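Local coordinates for protein oxidized polyvinyl alcohol hydrolase (Sphingopyxis, PDB 3WLA) that hydrolyses beta-diketones such as 4,6-nonanedione and cleaves oxidized polyvinyl alcohol in the second step of polyvinyl alcohol breakdown, at residues F16-G21 with T147-D152; R33-V38 with M81-V86; C279-G284 with E322-K327; G181-S186 with I235-G240. One frame throughout, in Å; residues are numbered along the deposited sequence.

The four contacts cross one alpha/beta-hydrolase fold. Contact 1, a surface junction at one end, touches contact 2: Met81 CE packs 3.5 Å from Trp149 CG and Gly21 N probably hydrogen-bonds to Val37 O at 2.8 Å. Contacts 2, 3 and 4 share the central sheet, contact 2 toward one margin, contact 3 at the other and contact 4 between. Contacts 3 and 4 adjoin through a probable 2.9 Å hydrogen bond from Ala281 N to Trp238 O. Contact 4 lies nearest the putative active site: between side chains, Ser186 is about 6 Å from Ser162 and Thr236 about 5 Å from Ser265, both probable charge-relay serines; Ser280 of contact 3 is about 9 Å from Ser265.

Contact 1 of 4, residues F16-G21 with T147-D152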
loop_
_atom_site.group_PDB
_atom_site.type_symbol
_atom_site.label_atom_id
_atom_site.label_comp_id
_atom_site.label_asym_id
_atom_site.label_seq_id
_atom_site.Cartn_x
_atom_site.Cartn_y
_atom_site.Cartn_z
ATOM N N PHE A 16 -22.016 8.413 12.343
ATOM C CA PHE A 16 -20.781 9.036 11.914
ATOM C C PHE A 16 -20.992 9.906 10.684
ATOM O O PHE A 16 -21.674 9.505 9.750
ATOM C CB PHE A 16 -19.730 7.970 11.533
ATOM C CG PHE A 16 -18.385 8.550 11.242
ATOM C CD1 PHE A 16 -17.497 8.841 12.285
ATOM C CD2 PHE A 16 -18.040 8.920 9.942
ATOM C CE1 PHE A 16 -16.300 9.496 12.030
ATOM C CE2 PHE A 16 -16.844 9.575 9.688
ATOM C CZ PHE A 16 -15.977 9.864 10.726
ATOM N N THR A 17 -20.362 11.074 10.685
ATOM C CA THR A 17 -20.406 11.972 9.546
ATOM C C THR A 17 -18.980 12.517 9.386
ATOM O O THR A 17 -18.375 13.059 10.326
ATOM C CB THR A 17 -21.474 13.102 9.749
ATOM O OG1 THR A 17 -21.019 14.020 10.733
ATOM C CG2 THR A 17 -22.796 12.494 10.237
ATOM N N PRO A 18 -18.426 12.378 8.166
ATOM C CA PRO A 18 -17.081 12.807 7.827
ATOM C C PRO A 18 -16.895 14.292 7.770
ATOM O O PRO A 18 -17.819 15.003 7.440
ATOM C CB PRO A 18 -16.874 12.160 6.459
ATOM C CG PRO A 18 -18.166 12.375 5.814
ATOM C CD PRO A 18 -19.163 11.997 6.943
ATOM N N LYS A 19 -15.694 14.758 8.081
ATOM C CA LYS A 19 -15.405 16.175 7.982
ATOM C C LYS A 19 -13.959 16.355 7.554
ATOM O O LYS A 19 -13.191 15.386 7.519
ATOM C CB LYS A 19 -15.624 16.888 9.315
ATOM C CG LYS A 19 -14.779 16.393 10.415
ATOM C CD LYS A 19 -15.314 16.932 11.737
ATOM C CE LYS A 19 -14.276 16.859 12.822
ATOM N NZ LYS A 19 -14.709 17.612 14.045
ATOM N N ALA A 20 -13.609 17.591 7.219
ATOM C CA ALA A 20 -12.270 17.924 6.823
ATOM C C ALA A 20 -11.369 17.799 8.027
ATOM O O ALA A 20 -11.773 18.084 9.163
ATOM C CB ALA A 20 -12.213 19.351 6.277
ATOM N N GLY A 21 -10.138 17.369 7.793
ATOM C CA GLY A 21 -9.203 17.238 8.900
ATOM C C GLY A 21 -9.278 15.905 9.634
ATOM O O GLY A 21 -9.609 14.855 9.048
ATOM N N THR A 147 -19.618 10.472 0.863
ATOM C CA THR A 147 -20.993 10.950 1.052
ATOM C C THR A 147 -20.986 12.465 1.228
ATOM O O THR A 147 -22.022 13.103 1.101
ATOM C CB THR A 147 -21.697 10.341 2.300
ATOM O OG1 THR A 147 -20.988 10.732 3.484
ATOM C CG2 THR A 147 -21.787 8.821 2.206
ATOM N N LYS A 148 -19.836 13.047 1.527
ATOM C CA LYS A 148 -19.776 14.480 1.715
ATOM C C LYS A 148 -19.017 15.197 0.582
ATOM O O LYS A 148 -19.290 16.359 0.300
ATOM C CB LYS A 148 -19.195 14.794 3.093
ATOM C CG LYS A 148 -19.009 16.262 3.330
ATOM C CD LYS A 148 -18.834 16.622 4.813
ATOM C CE LYS A 148 -18.560 18.153 4.943
ATOM N NZ LYS A 148 -18.109 18.590 6.313
ATOM N N TRP A 149 -18.076 14.511 -0.077
ATOM C CA TRP A 149 -17.369 15.099 -1.239
ATOM C C TRP A 149 -17.598 14.174 -2.429
ATOM O O TRP A 149 -17.765 12.981 -2.244
ATOM C CB TRP A 149 -15.864 15.241 -0.984
ATOM C CG TRP A 149 -15.522 16.294 0.024
ATOM C CD1 TRP A 149 -15.177 17.592 -0.219
ATOM C CD2 TRP A 149 -15.467 16.125 1.443
ATOM N NE1 TRP A 149 -14.899 18.249 0.973
ATOM C CE2 TRP A 149 -15.074 17.361 2.004
ATOM C CE3 TRP A 149 -15.706 15.045 2.298
ATOM C CZ2 TRP A 149 -14.916 17.533 3.373
ATOM C CZ3 TRP A 149 -15.545 15.227 3.661
ATOM C CH2 TRP A 149 -15.156 16.452 4.182
ATOM N N LYS A 150 -17.629 14.701 -3.649
ATOM C CA LYS A 150 -17.845 13.833 -4.798
ATOM C C LYS A 150 -16.545 13.141 -5.212
ATOM O O LYS A 150 -15.597 13.800 -5.640
ATOM C CB LYS A 150 -18.420 14.626 -5.976
ATOM C CG LYS A 150 -19.875 15.088 -5.713
ATOM C CD LYS A 150 -20.629 15.438 -7.004
ATOM C CE LYS A 150 -22.056 14.861 -6.971
ATOM N NZ LYS A 150 -22.141 13.349 -7.065
ATOM N N LEU A 151 -16.512 11.818 -5.097
ATOM C CA LEU A 151 -15.301 11.047 -5.435
ATOM C C LEU A 151 -15.474 10.238 -6.739
ATOM O O LEU A 151 -16.611 9.947 -7.140
ATOM C CB LEU A 151 -14.954 10.101 -4.264
ATOM C CG LEU A 151 -14.904 10.727 -2.862
ATOM C CD1 LEU A 151 -14.587 9.673 -1.798
ATOM C CD2 LEU A 151 -13.854 11.816 -2.861
ATOM N N ASP A 152 -14.364 9.886 -7.400
ATOM C CA ASP A 152 -14.445 9.114 -8.648
ATOM C C ASP A 152 -14.304 7.626 -8.316
ATOM O O ASP A 152 -13.206 7.150 -8.052
ATOM C CB ASP A 152 -13.324 9.534 -9.574
ATOM C CG ASP A 152 -13.368 8.812 -10.911
ATOM O OD1 ASP A 152 -14.041 7.739 -11.006
ATOM O OD2 ASP A 152 -12.698 9.317 -11.857
HETATM O O HOH W 1 -15.650 19.795 7.026
#
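The loop leading into edge strand 21-28, through Pro18, Lys19 and Ala20, packs against the segment Thr147-Trp149, which follows helix 133-145, and the two form a surface junction at one end of the alpha/beta-hydrolase fold. Pro18 is its buried piece. The CG of its ring meets Lys148 CB at 3.8 Å, and the two side chains slide past each other in opposite directions. A rigid apolar ring suits this place, because it also rests on Cys12 and Cys144, which are joined by a disulfide. Thr147 OG1 sits beside Pro18 CG and CD, 4.0 Å from CG, the two side chains crossing at about a right angle; it hydrogen-bonds to Cys144 O.

Lys148 has CG anti to the backbone N (chi1 176°), and its chain stays extended beyond that, so that its methylenes run along the other segment. Lys148 CD comes within 3.2 Å of Pro18 O. The same chain shields Trp149, with Lys148 CG lying 3.6 Å above one face of the indole, toward its rim. The ring turns its edge to the loop: Trp149 CH2 touches Ala20 N at 3.6 Å, with Lys19 C also near the ring plane. Met81 lies against the other face, and the side chain also touches Pro39.

No direct hydrogen bond links the segments. Instead a water accepts from Ala20 N at 3.0 Å and from Lys148 NZ at 2.8 Å. The junction therefore rests on apolar packing, and the lysine serves it twice, with methylenes against proline and indole and a charged end that remains hydrated.

Contact 2 of 4, residues R33-V38 with M81-V86; sequences RAFVVV and MVISPV
Phe35, Val36, Val37 and Val38 pair with Pro85, Ser84, Ile83 and Val82 in two antiparallel strands, whose axes come within 4.6 Å. Their middle is tightly packed. Val36 N gives Ser84 O a nearly straight hydrogen bond of 2.8 Å, Ser84 N returns one to Val36 O, and Val38 and Val82 exchange a second such pair. Phe35 CD2 meets Ile83 CG2 at 3.8 Å, the two side chains pointing the same way. Met81, bent at chi2 (60°) and chi3, brings SD to 3.8 Å from Val37 CG1. On this face Phe35, Met81 and Pro85 meet helix 133-145; on the other, branched Val36 and Val82 pack on Leu64 of helix 60-65.

Beyond the hydrogen bond from Val86 N to Ala34 O (2.9 Å), a side chain and a water replace strand pairing at the looser Arg33 end. Arg33 bends back to send NH2 to Val86 O, 3.1 Å away and in the guanidinium plane, while NH1 forms a salt bridge with Asp134. A water accepts from Arg33 NE and Ala34 N and lies 2.7 Å from Val86 O, joining the two segments. A leucine in place of Arg33 would probably leave Val86 O without its guanidinium donor and Asp134 without its charge mate. Strand 31-38, antiparallel to both neighbours in the order 1-2-4-3 ahead of the parallel strands, is a hallmark of the alpha/beta-hydrolase fold.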
loop_
_atom_site.group_PDB
_atom_site.type_symbol
_atom_site.label_atom_id
_atom_site.label_comp_id
_atom_site.label_asym_id
_atom_site.label_seq_id
_atom_site.Cartn_x
_atom_site.Cartn_y
_atom_site.Cartn_z
ATOM N N ARG A 33 -11.928 3.882 14.846
ATOM C CA ARG A 33 -10.826 4.225 13.931
ATOM C C ARG A 33 -10.786 5.713 13.598
ATOM O O ARG A 33 -11.774 6.447 13.778
ATOM C CB ARG A 33 -10.946 3.383 12.664
ATOM C CG ARG A 33 -10.990 1.855 12.887
ATOM C CD ARG A 33 -9.728 1.333 13.627
ATOM N NE ARG A 33 -8.488 1.613 12.869
ATOM C CZ ARG A 33 -7.980 0.783 11.946
ATOM N NH1 ARG A 33 -8.580 -0.363 11.637
ATOM N NH2 ARG A 33 -6.833 1.080 11.366
ATOM N N ALA A 34 -9.620 6.154 13.144
ATOM C CA ALA A 34 -9.387 7.550 12.839
ATOM C C ALA A 34 -8.701 7.716 11.473
ATOM O O ALA A 34 -8.016 6.789 10.987
ATOM C CB ALA A 34 -8.525 8.173 13.956
ATOM N N PHE A 35 -8.874 8.895 10.880
ATOM C CA PHE A 35 -8.279 9.207 9.561
ATOM C C PHE A 35 -8.337 10.713 9.278
ATOM O O PHE A 35 -9.179 11.445 9.843
ATOM C CB PHE A 35 -8.965 8.398 8.443
ATOM C CG PHE A 35 -10.459 8.589 8.362
ATOM C CD1 PHE A 35 -11.325 7.706 8.976
ATOM C CD2 PHE A 35 -10.998 9.670 7.628
ATOM C CE1 PHE A 35 -12.752 7.871 8.868
ATOM C CE2 PHE A 35 -12.386 9.863 7.499
ATOM C CZ PHE A 35 -13.271 8.971 8.114
ATOM N N VAL A 36 -7.402 11.191 8.450
ATOM C CA VAL A 36 -7.320 12.607 8.133
ATOM C C VAL A 36 -7.802 12.852 6.700
ATOM O O VAL A 36 -7.347 12.216 5.766
ATOM C CB VAL A 36 -5.869 13.088 8.361
ATOM C CG1 VAL A 36 -5.708 14.546 8.057
ATOM C CG2 VAL A 36 -5.477 12.837 9.825
ATOM N N VAL A 37 -8.752 13.772 6.540
ATOM C CA VAL A 37 -9.326 14.102 5.228
ATOM C C VAL A 37 -8.786 15.454 4.746
ATOM O O VAL A 37 -8.834 16.447 5.490
ATOM C CB VAL A 37 -10.881 14.169 5.320
ATOM C CG1 VAL A 37 -11.498 14.633 3.952
ATOM C CG2 VAL A 37 -11.426 12.775 5.659
ATOM N N VAL A 38 -8.204 15.472 3.546
ATOM C CA VAL A 38 -7.667 16.733 2.952
ATOM C C VAL A 38 -8.343 16.832 1.598
ATOM O O VAL A 38 -7.853 16.294 0.616
ATOM C CB VAL A 38 -6.125 16.683 2.751
ATOM C CG1 VAL A 38 -5.597 18.084 2.374
ATOM C CG2 VAL A 38 -5.439 16.218 4.050
ATOM N N MET A 81 -8.475 13.980 -3.810
ATOM C CA MET A 81 -8.989 13.935 -2.438
ATOM C C MET A 81 -7.951 13.021 -1.721
ATOM O O MET A 81 -7.748 11.871 -2.142
ATOM C CB MET A 81 -10.350 13.252 -2.410
ATOM C CG MET A 81 -10.701 12.684 -1.048
ATOM S SD MET A 81 -10.784 13.909 0.289
ATOM C CE MET A 81 -12.551 14.364 0.144
ATOM N N VAL A 82 -7.296 13.512 -0.672
ATOM C CA VAL A 82 -6.288 12.691 0.051
ATOM C C VAL A 82 -6.885 12.253 1.418
ATOM O O VAL A 82 -7.356 13.107 2.201
ATOM C CB VAL A 82 -5.005 13.543 0.286
ATOM C CG1 VAL A 82 -3.854 12.732 0.981
ATOM C CG2 VAL A 82 -4.523 14.080 -1.068
ATOM N N ILE A 83 -6.923 10.943 1.680
ATOM C CA ILE A 83 -7.432 10.459 2.972
ATOM C C ILE A 83 -6.320 9.561 3.569
ATOM O O ILE A 83 -5.952 8.551 2.977
ATOM C CB ILE A 83 -8.727 9.624 2.802
ATOM C CG1 ILE A 83 -9.767 10.388 2.005
ATOM C CG2 ILE A 83 -9.338 9.261 4.187
ATOM C CD1 ILE A 83 -10.852 9.477 1.491
ATOM N N SER A 84 -5.741 9.944 4.706
ATOM C CA SER A 84 -4.690 9.116 5.292
ATOM C C SER A 84 -5.268 8.493 6.575
ATOM O O SER A 84 -5.710 9.240 7.481
ATOM C CB SER A 84 -3.466 9.960 5.630
ATOM O OG SER A 84 -2.355 9.117 5.950
ATOM N N PRO A 85 -5.312 7.151 6.644
ATOM C CA PRO A 85 -5.835 6.383 7.779
ATOM C C PRO A 85 -4.844 6.241 8.882
ATOM O O PRO A 85 -3.655 6.131 8.640
ATOM C CB PRO A 85 -6.198 5.051 7.158
ATOM C CG PRO A 85 -5.029 4.859 6.177
ATOM C CD PRO A 85 -4.817 6.243 5.573
ATOM N N VAL A 86 -5.349 6.254 10.116
ATOM C CA VAL A 86 -4.519 6.087 11.285
ATOM C C VAL A 86 -4.433 4.582 11.676
ATOM O O VAL A 86 -5.446 3.845 11.680
ATOM C CB VAL A 86 -5.075 6.918 12.486
ATOM C CG1 VAL A 86 -4.228 6.628 13.732
ATOM C CG2 VAL A 86 -4.990 8.454 12.118
HETATM O O HOH W 2 -7.593 4.140 13.225
#

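Contact 3 of 4, residues C279-G284 with E322-K327; sequences CSATHG and EGYSCK
Cys279 and Ser280 pair antiparallel with Cys326 and Ser325, the chain directions 155° apart, and join edge strand 325-328 to the central sheet of the alpha/beta-hydrolase fold. Ser280 and Ser325 form the hydrogen-bonded pair: Ser280 N donates to Ser325 O at 2.8 Å, and Ser325 N donates back to Ser280 O.

Cys279 and Cys326 make up the non-hydrogen-bonded pair, with CA atoms 4.0 Å apart, and are joined by a cross-strand disulfide. In both, SG lies anti to the carbonyl carbon, and the bridge turns through a chi3 of 105°, somewhat beyond a right angle. Both cysteines also rest on Trp298 of helix 292-304, and the covalent link ties the short last strand to its neighbour.

Ser280 and Ser325 turn to the other face. Ser280 OG bonds to Asp333 OD2, and also accepts from a water at 2.9 Å, so a small hydroxyl serves this place well. Regular hydrogen bonding stops after Ser280 and Ser325, but the chains stay close through Ala281 and Tyr324 and separate only toward Thr282. Ala281 CB lies 3.7 Å from Tyr324 CE1, where a methyl group leaves room for the ring. The tyrosine stacks on Phe295, while its OH reaches Val290 O, so both the ring and its polar end have partners. Gly323 has a positive phi (110°), which would press a CB against the preceding carbonyl, so that a residue without a side chain suits the turn.

Here a water takes over from direct pairing: it accepts from Thr282 N at 2.8 Å and donates to Gly323 O at 2.7 Å.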
loop_
_atom_site.group_PDB
_atom_site.type_symbol
_atom_site.label_atom_id
_atom_site.label_comp_id
_atom_site.label_asym_id
_atom_site.label_seq_id
_atom_site.Cartn_x
_atom_site.Cartn_y
_atom_site.Cartn_z
ATOM N N CYS A 279 9.082 0.597 -10.641
ATOM C CA CYS A 279 9.892 1.795 -10.486
ATOM C C CYS A 279 11.047 1.570 -9.544
ATOM O O CYS A 279 10.867 1.057 -8.437
ATOM C CB CYS A 279 9.077 2.975 -9.949
ATOM S SG CYS A 279 7.957 3.753 -11.167
ATOM N N SER A 280 12.238 1.950 -10.006
ATOM C CA SER A 280 13.447 1.774 -9.232
ATOM C C SER A 280 13.934 3.160 -8.895
ATOM O O SER A 280 13.963 4.031 -9.744
ATOM C CB SER A 280 14.500 0.992 -10.036
ATOM O OG SER A 280 14.029 -0.332 -10.286
ATOM N N ALA A 281 14.287 3.360 -7.627
ATOM C CA ALA A 281 14.749 4.674 -7.141
ATOM C C ALA A 281 16.022 4.393 -6.324
ATOM O O ALA A 281 16.469 3.257 -6.264
ATOM C CB ALA A 281 13.608 5.333 -6.268
ATOM N N THR A 282 16.605 5.407 -5.687
ATOM C CA THR A 282 17.875 5.187 -4.948
ATOM C C THR A 282 17.889 5.725 -3.515
ATOM O O THR A 282 18.941 5.796 -2.873
ATOM C CB THR A 282 19.030 5.880 -5.700
ATOM O OG1 THR A 282 18.737 7.284 -5.823
ATOM C CG2 THR A 282 19.134 5.317 -7.114
ATOM N N HIS A 283 16.726 6.054 -2.990
ATOM C CA HIS A 283 16.661 6.607 -1.653
ATOM C C HIS A 283 16.700 5.679 -0.449
ATOM O O HIS A 283 16.635 6.148 0.717
ATOM C CB HIS A 283 15.435 7.475 -1.584
ATOM C CG HIS A 283 14.192 6.707 -1.809
ATOM N ND1 HIS A 283 13.807 6.279 -3.071
ATOM C CD2 HIS A 283 13.326 6.145 -0.926
ATOM C CE1 HIS A 283 12.763 5.478 -2.945
ATOM N NE2 HIS A 283 12.454 5.379 -1.657
ATOM N N GLY A 284 16.770 4.377 -0.672
ATOM C CA GLY A 284 16.822 3.492 0.472
ATOM C C GLY A 284 15.393 3.142 0.911
ATOM O O GLY A 284 14.472 2.987 0.032
ATOM N N GLU A 322 13.552 12.871 -12.628
ATOM C CA GLU A 322 14.916 12.370 -12.486
ATOM C C GLU A 322 14.991 11.715 -11.070
ATOM O O GLU A 322 14.369 12.225 -10.108
ATOM C CB GLU A 322 15.836 13.588 -12.599
ATOM C CG GLU A 322 17.283 13.422 -12.208
ATOM C CD GLU A 322 18.140 14.627 -12.683
ATOM O OE1 GLU A 322 17.804 15.820 -12.369
ATOM O OE2 GLU A 322 19.161 14.361 -13.381
ATOM N N GLY A 323 15.710 10.599 -10.983
ATOM C CA GLY A 323 15.878 9.855 -9.744
ATOM C C GLY A 323 15.131 8.537 -9.820
ATOM O O GLY A 323 15.236 7.700 -8.924
ATOM N N TYR A 324 14.401 8.340 -10.915
ATOM C CA TYR A 324 13.593 7.142 -11.068
ATOM C C TYR A 324 13.695 6.529 -12.440
ATOM O O TYR A 324 13.844 7.225 -13.419
ATOM C CB TYR A 324 12.121 7.466 -10.887
ATOM C CG TYR A 324 11.851 8.185 -9.623
ATOM C CD1 TYR A 324 11.560 7.481 -8.484
ATOM C CD2 TYR A 324 12.022 9.558 -9.539
ATOM C CE1 TYR A 324 11.471 8.132 -7.251
ATOM C CE2 TYR A 324 11.921 10.216 -8.303
ATOM C CZ TYR A 324 11.665 9.475 -7.171
ATOM O OH TYR A 324 11.730 10.057 -5.933
ATOM N N SER A 325 13.523 5.226 -12.482
ATOM C CA SER A 325 13.564 4.481 -13.723
ATOM C C SER A 325 12.405 3.477 -13.621
ATOM O O SER A 325 12.438 2.569 -12.778
ATOM C CB SER A 325 14.908 3.760 -13.817
ATOM O OG SER A 325 14.949 2.879 -14.931
ATOM N N CYS A 326 11.369 3.667 -14.431
ATOM C CA CYS A 326 10.231 2.749 -14.399
ATOM C C CYS A 326 10.034 2.010 -15.754
ATOM O O CYS A 326 10.357 2.570 -16.829
ATOM C CB CYS A 326 8.977 3.532 -14.065
ATOM S SG CYS A 326 9.122 4.659 -12.607
ATOM N N LYS A 327 9.530 0.780 -15.677
ATOM C CA LYS A 327 9.267 -0.025 -16.856
ATOM C C LYS A 327 7.915 -0.720 -16.628
ATOM O O LYS A 327 7.534 -0.967 -15.492
ATOM C CB LYS A 327 10.394 -1.085 -17.051
ATOM C CG LYS A 327 10.267 -2.332 -16.187
ATOM C CD LYS A 327 11.297 -3.450 -16.537
ATOM C CE LYS A 327 10.799 -4.412 -17.669
ATOM N NZ LYS A 327 9.844 -5.516 -17.212
HETATM O O HOH W 3 12.489 -0.751 -12.652
HETATM O O HOH W 4 16.814 5.745 -10.556
HETATM O O HOH W 5 15.802 8.021 -6.298
#

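Contact 4 of 4, residues G181-S186 with I235-G240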
loop_
_atom_site.group_PDB
_atom_site.type_symbol
_atom_site.label_atom_id
_atom_site.label_comp_id
_atom_site.label_asym_id
_atom_site.label_seq_id
_atom_site.Cartn_x
_atom_site.Cartn_y
_atom_site.Cartn_z
ATOM N N GLY A 181 -6.293 0.582 -8.096
ATOM C CA GLY A 181 -4.855 0.293 -8.092
ATOM C C GLY A 181 -4.158 0.987 -6.911
ATOM O O GLY A 181 -4.788 1.434 -5.921
ATOM N N GLY A 182 -2.853 1.131 -6.997
ATOM C CA GLY A 182 -2.189 1.767 -5.874
ATOM C C GLY A 182 -0.688 1.748 -6.029
ATOM O O GLY A 182 -0.138 1.215 -7.042
ATOM N N MET A 183 -0.011 2.347 -5.051
ATOM C CA MET A 183 1.437 2.420 -5.107
ATOM C C MET A 183 2.121 1.889 -3.846
ATOM O O MET A 183 2.356 2.639 -2.897
ATOM C CB MET A 183 1.890 3.868 -5.348
ATOM C CG MET A 183 3.422 4.021 -5.413
ATOM S SD MET A 183 3.894 5.577 -6.092
ATOM C CE MET A 183 3.064 6.811 -4.962
ATOM N N PRO A 184 2.424 0.587 -3.822
ATOM C CA PRO A 184 3.089 -0.006 -2.674
ATOM C C PRO A 184 4.552 0.349 -2.733
ATOM O O PRO A 184 5.279 -0.069 -3.656
ATOM C CB PRO A 184 2.847 -1.507 -2.851
ATOM C CG PRO A 184 2.580 -1.638 -4.295
ATOM C CD PRO A 184 1.824 -0.435 -4.677
ATOM N N ILE A 185 5.018 1.161 -1.793
ATOM C CA ILE A 185 6.428 1.509 -1.803
ATOM C C ILE A 185 7.204 0.669 -0.800
ATOM O O ILE A 185 6.952 0.739 0.397
ATOM C CB ILE A 185 6.634 2.997 -1.484
ATOM C CG1 ILE A 185 5.860 3.834 -2.493
ATOM C CG2 ILE A 185 8.133 3.269 -1.466
ATOM C CD1 ILE A 185 5.757 5.335 -2.233
ATOM N N SER A 186 8.168 -0.117 -1.282
ATOM C CA SER A 186 8.950 -0.992 -0.417
ATOM C C SER A 186 8.102 -1.736 0.607
ATOM O O SER A 186 8.285 -1.603 1.817
ATOM C CB SER A 186 10.034 -0.219 0.315
ATOM O OG SER A 186 10.768 0.592 -0.575
ATOM N N ILE A 235 1.776 0.534 -9.171
ATOM C CA ILE A 235 3.134 1.046 -9.300
ATOM C C ILE A 235 3.915 0.572 -8.084
ATOM O O ILE A 235 3.669 1.043 -6.968
ATOM C CB ILE A 235 3.157 2.592 -9.360
ATOM C CG1 ILE A 235 2.403 3.076 -10.606
ATOM C CG2 ILE A 235 4.578 3.089 -9.352
ATOM C CD1 ILE A 235 2.191 4.529 -10.661
ATOM N N THR A 236 4.846 -0.360 -8.277
ATOM C CA THR A 236 5.651 -0.885 -7.158
ATOM C C THR A 236 6.917 -0.063 -7.149
ATOM O O THR A 236 7.508 0.167 -8.210
ATOM C CB THR A 236 6.024 -2.376 -7.355
ATOM O OG1 THR A 236 4.851 -3.168 -7.265
ATOM C CG2 THR A 236 6.969 -2.842 -6.245
ATOM N N VAL A 237 7.334 0.409 -5.968
ATOM C CA VAL A 237 8.539 1.214 -5.910
ATOM C C VAL A 237 9.578 0.526 -5.001
ATOM O O VAL A 237 9.261 0.115 -3.880
ATOM C CB VAL A 237 8.230 2.653 -5.398
ATOM C CG1 VAL A 237 9.491 3.425 -5.219
ATOM C CG2 VAL A 237 7.286 3.387 -6.348
ATOM N N TRP A 238 10.812 0.375 -5.515
ATOM C CA TRP A 238 11.934 -0.194 -4.792
ATOM C C TRP A 238 12.946 0.942 -4.600
ATOM O O TRP A 238 13.221 1.701 -5.554
ATOM C CB TRP A 238 12.598 -1.291 -5.628
ATOM C CG TRP A 238 13.859 -1.835 -5.057
ATOM C CD1 TRP A 238 14.025 -2.452 -3.842
ATOM C CD2 TRP A 238 15.105 -1.995 -5.761
ATOM N NE1 TRP A 238 15.296 -3.012 -3.758
ATOM C CE2 TRP A 238 15.974 -2.744 -4.915
ATOM C CE3 TRP A 238 15.559 -1.586 -7.032
ATOM C CZ2 TRP A 238 17.275 -3.105 -5.292
ATOM C CZ3 TRP A 238 16.855 -1.940 -7.421
ATOM C CH2 TRP A 238 17.698 -2.698 -6.545
ATOM N N GLY A 239 13.541 1.049 -3.413
ATOM C CA GLY A 239 14.476 2.169 -3.170
ATOM C C GLY A 239 15.958 1.872 -3.423
ATOM O O GLY A 239 16.840 2.610 -2.950
ATOM N N GLY A 240 16.240 0.763 -4.113
ATOM C CA GLY A 240 17.647 0.416 -4.415
ATOM C C GLY A 240 18.402 -0.440 -3.403
ATOM O O GLY A 240 17.826 -1.070 -2.519
#
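Met183, Pro184, Ile185 and Ser186 run alongside Ile235, Thr236, Val237 and Trp238 as parallel neighbours, their axes 15° apart, in the middle of the sheet. The backbone supplies three hydrogen bonds. Ile235 N donates to Gly182 O at 2.9 Å, Val237 N to Pro184 O, and Ser186 N to Val237 O at 2.8 Å. Pro184 interrupts this series: its N has no hydrogen, and its CD sits 3.3 Å from Ile235 O instead. Met183 CA offers the same oxygen a CA-H...O contact.

Apolar packing fills one face. Met183, with CG anti to the backbone N (chi1 180°), places CG 4.0 Å from Val237 CG2 and SD 4.2 Å from Ile235 CG2. Phe295 and Ala299 of helix 292-304 close over it, so a long, flexible thioether suits the place. An alanine at Met183 would probably open a gap beneath the helix and leave Val237 CG2 and Ile235 CG2 poorly packed. Ile185 and Val237 point the same way, with CG1 of the former 3.9 Å from CB of the latter.

Polar groups lie at the C-terminal ends, where Ser186 OG and Gly239 N hydrogen-bond to Asp243 OD2; within the strand, Thr236 OG1 hydrogen-bonds to His276 NE2. Two donors on one carboxylate oxygen would orient Asp243, consistent with a part in a Ser162-His285-Asp243 triad, so the apolar strand pair probably presents that carboxylate at the C-terminal edge of the sheet.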